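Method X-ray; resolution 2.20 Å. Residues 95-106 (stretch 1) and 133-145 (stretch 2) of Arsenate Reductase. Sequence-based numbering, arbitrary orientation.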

ATOM      1  N   SER A  95       7.509  -3.701  16.169  1.00 26.05           N
ATOM      2  CA  SER A  95       6.284  -4.504  15.911  1.00 25.21           C
ATOM      3  C   SER A  95       6.573  -5.979  15.646  1.00 24.39           C
ATOM      4  O   SER A  95       5.734  -6.841  15.898  1.00 26.25           O
ATOM      5  CB  SER A  95       5.400  -3.909  14.798  1.00 23.16           C
ATOM      6  OG  SER A  95       6.103  -3.698  13.573  1.00 25.01           O
ATOM      7  N   GLN A  96       7.738  -6.263  15.124  1.00 23.51           N
ATOM      8  CA  GLN A  96       8.143  -7.641  14.850  1.00 25.12           C
ATOM      9  C   GLN A  96       8.514  -8.376  16.126  1.00 26.12           C
ATOM     10  O   GLN A  96       8.187  -9.555  16.279  1.00 28.44           O
ATOM     11  CB  GLN A  96       9.324  -7.675  13.860  1.00 24.41           C
ATOM     12  CG  GLN A  96       9.007  -7.057  12.483  1.00 23.55           C
ATOM     13  CD  GLN A  96       8.274  -8.035  11.551  1.00 26.36           C
ATOM     14  OE1 GLN A  96       7.829  -9.104  11.976  1.00 31.51           O
ATOM     15  NE2 GLN A  96       8.165  -7.681  10.259  1.00 24.73           N
ATOM     16  N   ILE A  97       9.206  -7.681  17.014  1.00 25.86           N
ATOM     17  CA  ILE A  97       9.512  -8.151  18.340  1.00 26.65           C
ATOM     18  C   ILE A  97       8.234  -8.418  19.094  1.00 27.19           C
ATOM     19  O   ILE A  97       8.084  -9.517  19.668  1.00 29.72           O
ATOM     20  CB  ILE A  97      10.330  -7.100  19.152  1.00 26.94           C
ATOM     21  CG1 ILE A  97      11.647  -6.810  18.440  1.00 22.61           C
ATOM     22  CG2 ILE A  97      10.523  -7.594  20.631  1.00 24.70           C
ATOM     23  CD1 ILE A  97      12.391  -5.572  19.016  1.00 26.00           C
ATOM     24  N   ALA A  98       7.317  -7.441  19.105  1.00 25.47           N
ATOM     25  CA  ALA A  98       6.118  -7.586  19.889  1.00 25.72           C
ATOM     26  C   ALA A  98       5.305  -8.762  19.352  1.00 26.59           C
ATOM     27  O   ALA A  98       4.770  -9.585  20.106  1.00 26.82           O
ATOM     28  CB  ALA A  98       5.289  -6.328  19.865  1.00 24.58           C
ATOM     29  N   SER A  99       5.200  -8.830  18.029  1.00 25.88           N
ATOM     30  CA  SER A  99       4.391  -9.851  17.424  1.00 26.79           C
ATOM     31  C   SER A  99       4.935 -11.247  17.710  1.00 26.79           C
ATOM     32  O   SER A  99       4.146 -12.183  17.961  1.00 27.98           O
ATOM     33  CB  SER A  99       4.312  -9.629  15.882  1.00 27.45           C
ATOM     34  OG  SER A  99       3.687 -10.754  15.246  1.00 30.52           O
ATOM     35  N   ALA A 100       6.263 -11.407  17.625  1.00 25.81           N
ATOM     36  CA  ALA A 100       6.870 -12.726  17.799  1.00 26.44           C
ATOM     37  C   ALA A 100       6.833 -13.168  19.260  1.00 25.95           C
ATOM     38  O   ALA A 100       6.698 -14.354  19.537  1.00 27.80           O
ATOM     39  CB  ALA A 100       8.330 -12.789  17.200  1.00 25.41           C
ATOM     40  N   LEU A 101       6.903 -12.215  20.189  1.00 25.86           N
ATOM     41  CA  LEU A 101       6.874 -12.543  21.620  1.00 26.02           C
ATOM     42  C   LEU A 101       5.438 -13.010  21.925  1.00 26.86           C
ATOM     43  O   LEU A 101       5.216 -14.068  22.526  1.00 29.22           O
ATOM     44  CB  LEU A 101       7.385 -11.355  22.478  1.00 24.71           C
ATOM     45  CG  LEU A 101       8.924 -11.067  22.488  1.00 26.73           C
ATOM     46  CD1 LEU A 101       9.412  -9.776  23.242  1.00 24.58           C
ATOM     47  CD2 LEU A 101       9.675 -12.238  23.145  1.00 24.75           C
ATOM     48  N   LEU A 102       4.442 -12.294  21.439  1.00 25.46           N
ATOM     49  CA  LEU A 102       3.064 -12.746  21.746  1.00 26.37           C
ATOM     50  C   LEU A 102       2.751 -14.117  21.146  1.00 26.28           C
ATOM     51  O   LEU A 102       2.164 -14.958  21.815  1.00 28.58           O
ATOM     52  CB  LEU A 102       1.998 -11.655  21.388  1.00 24.06           C
ATOM     53  CG  LEU A 102       0.517 -11.957  21.644  1.00 26.20           C
ATOM     54  CD1 LEU A 102       0.258 -12.334  23.099  1.00 23.08           C
ATOM     55  CD2 LEU A 102      -0.382 -10.776  21.249  1.00 22.63           C
ATOM     56  N   SER A 103       3.157 -14.379  19.915  1.00 25.69           N
ATOM     57  CA  SER A 103       2.933 -15.720  19.343  1.00 26.66           C
ATOM     58  C   SER A 103       3.622 -16.789  20.141  1.00 27.94           C
ATOM     59  O   SER A 103       3.097 -17.884  20.302  1.00 28.70           O
ATOM     60  CB  SER A 103       3.346 -15.807  17.847  1.00 26.18           C
ATOM     61  OG  SER A 103       2.703 -14.746  17.115  1.00 28.47           O
ATOM     62  N   HIS A 104       4.810 -16.453  20.638  1.00 28.63           N
ATOM     63  CA  HIS A 104       5.646 -17.358  21.406  1.00 31.11           C
ATOM     64  C   HIS A 104       4.980 -17.738  22.765  1.00 32.69           C
ATOM     65  O   HIS A 104       4.983 -18.925  23.130  1.00 34.84           O
ATOM     66  CB  HIS A 104       7.019 -16.715  21.583  1.00 31.27           C
ATOM     67  CG  HIS A 104       7.866 -17.318  22.653  1.00 35.43           C
ATOM     68  ND1 HIS A 104       8.684 -18.408  22.434  1.00 38.99           N
ATOM     69  CD2 HIS A 104       8.096 -16.926  23.933  1.00 38.98           C
ATOM     70  CE1 HIS A 104       9.338 -18.698  23.548  1.00 41.30           C
ATOM     71  NE2 HIS A 104       9.011 -17.804  24.469  1.00 38.67           N
ATOM     72  N   TYR A 105       4.391 -16.770  23.487  1.00 31.63           N
ATOM     73  CA  TYR A 105       3.624 -17.108  24.725  1.00 31.69           C
ATOM     74  C   TYR A 105       2.312 -17.751  24.388  1.00 31.86           C
ATOM     75  O   TYR A 105       1.939 -18.665  25.006  1.00 33.78           O
ATOM     76  CB  TYR A 105       3.412 -15.872  25.639  1.00 31.27           C
ATOM     77  CG  TYR A 105       4.741 -15.226  26.064  1.00 28.12           C
ATOM     78  CD1 TYR A 105       5.696 -15.969  26.680  1.00 27.79           C
ATOM     79  CD2 TYR A 105       5.019 -13.905  25.821  1.00 28.84           C
ATOM     80  CE1 TYR A 105       6.906 -15.436  27.051  1.00 31.88           C
ATOM     81  CE2 TYR A 105       6.278 -13.341  26.154  1.00 25.17           C
ATOM     82  CZ  TYR A 105       7.204 -14.118  26.784  1.00 28.38           C
ATOM     83  OH  TYR A 105       8.469 -13.646  27.194  1.00 29.68           O
ATOM     84  N   ALA A 106       1.620 -17.283  23.365  1.00 32.19           N
ATOM     85  CA  ALA A 106       0.188 -17.625  23.166  1.00 32.06           C
ATOM     86  C   ALA A 106      -0.048 -18.783  22.196  1.00 33.77           C
ATOM     87  O   ALA A 106      -1.029 -19.478  22.304  1.00 34.68           O
ATOM     88  CB  ALA A 106      -0.608 -16.334  22.711  1.00 29.51           C
ATOM     89  N   GLU A 133      18.554 -16.092  19.633  1.00 48.38           N
ATOM     90  CA  GLU A 133      19.439 -16.497  20.754  1.00 50.97           C
ATOM     91  C   GLU A 133      18.700 -16.952  21.982  1.00 50.04           C
ATOM     92  O   GLU A 133      19.305 -17.522  22.876  1.00 52.27           O
ATOM     93  CB  GLU A 133      20.277 -15.333  21.252  1.00 51.36           C
ATOM     94  CG  GLU A 133      21.275 -14.771  20.296  1.00 58.19           C
ATOM     95  CD  GLU A 133      22.223 -13.806  21.000  1.00 65.36           C
ATOM     96  OE1 GLU A 133      22.499 -12.718  20.431  1.00 67.17           O
ATOM     97  OE2 GLU A 133      22.679 -14.147  22.126  1.00 67.92           O
ATOM     98  N   ARG A 134      17.420 -16.617  22.070  1.00 46.92           N
ATOM     99  CA  ARG A 134      16.625 -16.925  23.238  1.00 46.07           C
ATOM    100  C   ARG A 134      15.437 -17.761  22.807  1.00 45.49           C
ATOM    101  O   ARG A 134      14.427 -17.805  23.498  1.00 45.28           O
ATOM    102  CB  ARG A 134      16.157 -15.659  23.967  1.00 44.36           C
ATOM    103  CG  ARG A 134      15.203 -14.792  23.163  1.00 43.06           C
ATOM    104  CD  ARG A 134      14.829 -13.558  23.933  1.00 41.63           C
ATOM    105  NE  ARG A 134      13.603 -13.780  24.654  1.00 43.47           N
ATOM    106  CZ  ARG A 134      13.157 -13.019  25.643  1.00 44.27           C
ATOM    107  NH1 ARG A 134      13.881 -11.960  26.040  1.00 41.62           N
ATOM    108  NH2 ARG A 134      12.000 -13.345  26.240  1.00 37.96           N
ATOM    109  N   GLY A 135      15.583 -18.418  21.665  1.00 45.37           N
ATOM    110  CA  GLY A 135      14.634 -19.406  21.203  1.00 46.54           C
ATOM    111  C   GLY A 135      13.264 -18.896  20.843  1.00 45.31           C
ATOM    112  O   GLY A 135      12.268 -19.569  21.120  1.00 46.59           O
ATOM    113  N   VAL A 136      13.181 -17.718  20.237  1.00 43.18           N
ATOM    114  CA  VAL A 136      11.885 -17.231  19.791  1.00 41.52           C
ATOM    115  C   VAL A 136      11.852 -17.272  18.267  1.00 43.33           C
ATOM    116  O   VAL A 136      12.649 -16.583  17.619  1.00 41.61           O
ATOM    117  CB  VAL A 136      11.557 -15.799  20.271  1.00 39.15           C
ATOM    118  CG1 VAL A 136      10.289 -15.270  19.507  1.00 35.01           C
ATOM    119  CG2 VAL A 136      11.353 -15.744  21.788  1.00 36.91           C
ATOM    120  N   ASN A 137      10.920 -18.067  17.725  1.00 46.12           N
ATOM    121  CA  ASN A 137      10.703 -18.191  16.296  1.00 49.23           C
ATOM    122  C   ASN A 137      10.223 -16.882  15.639  1.00 48.69           C
ATOM    123  O   ASN A 137       9.288 -16.203  16.136  1.00 46.93           O
ATOM    124  CB  ASN A 137       9.745 -19.332  15.993  1.00 51.42           C
ATOM    125  CG  ASN A 137      10.031 -20.606  16.831  1.00 57.12           C
ATOM    126  OD1 ASN A 137      11.193 -20.970  17.120  1.00 60.12           O
ATOM    127  ND2 ASN A 137       8.949 -21.304  17.200  1.00 58.79           N
ATOM    128  N   ILE A 138      10.884 -16.539  14.526  1.00 49.90           N
ATOM    129  CA  ILE A 138      10.783 -15.222  13.902  1.00 50.34           C
ATOM    130  C   ILE A 138      11.088 -15.354  12.404  1.00 52.90           C
ATOM    131  O   ILE A 138      11.384 -14.349  11.709  1.00 53.02           O
ATOM    132  CB  ILE A 138      11.763 -14.220  14.596  1.00 48.96           C
ATOM    133  CG1 ILE A 138      11.805 -12.851  13.922  1.00 48.40           C
ATOM    134  CG2 ILE A 138      13.182 -14.777  14.607  1.00 50.92           C
ATOM    135  CD1 ILE A 138      10.590 -11.975  14.075  1.00 45.23           C
ATOM    136  N   SER A 139      10.987 -16.581  11.891  1.00 55.31           N
ATOM    137  CA  SER A 139      11.623 -16.891  10.614  1.00 57.14           C
ATOM    138  C   SER A 139      10.924 -16.383   9.340  1.00 55.95           C
ATOM    139  O   SER A 139      11.572 -15.717   8.506  1.00 56.73           O
ATOM    140  CB  SER A 139      12.012 -18.384  10.538  1.00 60.68           C
ATOM    141  OG  SER A 139      12.757 -18.751  11.703  1.00 63.15           O
ATOM    142  N   ASP A 140       9.631 -16.677   9.172  1.00 54.10           N
ATOM    143  CA  ASP A 140       8.922 -16.159   7.981  1.00 51.26           C
ATOM    144  C   ASP A 140       8.345 -14.738   8.124  1.00 46.30           C
ATOM    145  O   ASP A 140       7.260 -14.416   7.606  1.00 45.70           O
ATOM    146  CB  ASP A 140       7.873 -17.151   7.535  1.00 52.48           C
ATOM    147  CG  ASP A 140       8.515 -18.413   6.948  1.00 57.00           C
ATOM    148  OD1 ASP A 140       9.097 -18.353   5.822  1.00 55.87           O
ATOM    149  OD2 ASP A 140       8.459 -19.459   7.642  1.00 60.66           O
ATOM    150  N   ALA A 141       9.055 -13.901   8.865  1.00 42.12           N
ATOM    151  CA  ALA A 141       8.570 -12.557   9.147  1.00 36.67           C
ATOM    152  C   ALA A 141       9.151 -11.654   8.075  1.00 35.11           C
ATOM    153  O   ALA A 141      10.216 -11.955   7.524  1.00 36.13           O
ATOM    154  CB  ALA A 141       8.992 -12.135  10.517  1.00 36.35           C
ATOM    155  N   PHE A 142       8.458 -10.572   7.730  1.00 30.88           N
ATOM    156  CA  PHE A 142       8.976  -9.629   6.710  1.00 29.47           C
ATOM    157  C   PHE A 142       8.273  -8.309   6.948  1.00 27.32           C
ATOM    158  O   PHE A 142       7.160  -8.307   7.484  1.00 26.33           O
ATOM    159  CB  PHE A 142       8.714 -10.133   5.266  1.00 29.76           C
ATOM    160  CG  PHE A 142       7.268 -10.424   4.977  1.00 26.78           C
ATOM    161  CD1 PHE A 142       6.706 -11.644   5.326  1.00 31.08           C
ATOM    162  CD2 PHE A 142       6.461  -9.474   4.365  1.00 22.32           C
ATOM    163  CE1 PHE A 142       5.332 -11.913   5.094  1.00 31.85           C
ATOM    164  CE2 PHE A 142       5.115  -9.732   4.090  1.00 25.89           C
ATOM    165  CZ  PHE A 142       4.524 -10.942   4.467  1.00 25.60           C
ATOM    166  N   PRO A 143       8.913  -7.181   6.593  1.00 25.95           N
ATOM    167  CA  PRO A 143       8.193  -5.898   6.823  1.00 24.37           C
ATOM    168  C   PRO A 143       7.124  -5.718   5.791  1.00 22.82           C
ATOM    169  O   PRO A 143       7.314  -6.130   4.646  1.00 23.95           O
ATOM    170  CB  PRO A 143       9.277  -4.835   6.607  1.00 24.92           C
ATOM    171  CG  PRO A 143      10.618  -5.633   6.641  1.00 26.10           C
ATOM    172  CD  PRO A 143      10.263  -6.972   6.070  1.00 26.43           C
ATOM    173  N   LYS A 144       6.009  -5.102   6.159  1.00 21.29           N
ATOM    174  CA  LYS A 144       4.870  -4.996   5.206  1.00 19.14           C
ATOM    175  C   LYS A 144       4.111  -3.753   5.593  1.00 18.54           C
ATOM    176  O   LYS A 144       4.079  -3.422   6.779  1.00 16.36           O
ATOM    177  CB  LYS A 144       3.974  -6.217   5.291  1.00 18.37           C
ATOM    178  CG  LYS A 144       3.283  -6.498   6.682  1.00 19.52           C
ATOM    179  CD  LYS A 144       2.874  -8.022   6.855  1.00 23.41           C
ATOM    180  CE  LYS A 144       4.056  -8.884   7.448  1.00 22.54           C
ATOM    181  NZ  LYS A 144       4.547  -8.189   8.708  1.00 18.61           N
ATOM    182  N   PRO A 145       3.450  -3.096   4.623  1.00 18.43           N
ATOM    183  CA  PRO A 145       2.692  -1.914   5.053  1.00 18.35           C
ATOM    184  C   PRO A 145       1.402  -2.235   5.764  1.00 20.52           C
ATOM    185  O   PRO A 145       0.708  -3.233   5.453  1.00 21.13           O
ATOM    186  CB  PRO A 145       2.327  -1.219   3.736  1.00 17.69           C
ATOM    187  CG  PRO A 145       2.133  -2.388   2.705  1.00 18.03           C
ATOM    188  CD  PRO A 145       3.123  -3.524   3.234  1.00 19.46           C
TER
HETATM  189  O   HOH W   1       6.002 -10.229   9.654  1.00 22.21           O
HETATM  190  O   HOH W   2       7.344 -16.609  18.047  1.00 21.28           O

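Residues 95-106 form a helix, and the irregular segment 133-145 runs antiparallel along one side of it, so that, by CA positions, Gln96 pairs with Ala141, Ala100 with Ile138 and His104 with Val136. Steps of four residues bring these three helical positions onto the same face, with CA-to-CB bonds directed toward the segment.

Gln96 covers the most surface. Its amide can donate and accept, which suits a neighbor of backbone N-H and C=O groups in an irregular segment: Gln96 NE2 makes a weak hydrogen bond to Phe142 O (3.0 Å, bent to 138°), while Gln96 OE1 accepts one from water 1 at 3.2 Å. That water in turn accepts from Phe142 N and Lys144 NZ, and Lys144 NZ also donates to Phe142 O (2.9 Å).

Valine's beta-branch suits the apolar center, since it offers two methyls: Val136 CG1 lies 3.9 Å from Ala100 CB, and Val136 CG2 lies 4.1 Å from Leu101 CD2 and 3.8 Å from the centroid of the His104 ring, 8° off its normal, a CH-pi contact.

Ala100 lies at the closest CA-CA approach, 6.1 Å to Ile138; its small side chain, the methyl CB, packs 3.9 Å from Ile138 CD1 and 3.7 Å from Asn137 O. Beside it, water 2 donates to both Ala100 O and Asn137 O, each at 2.8 Å, linking the two backbones.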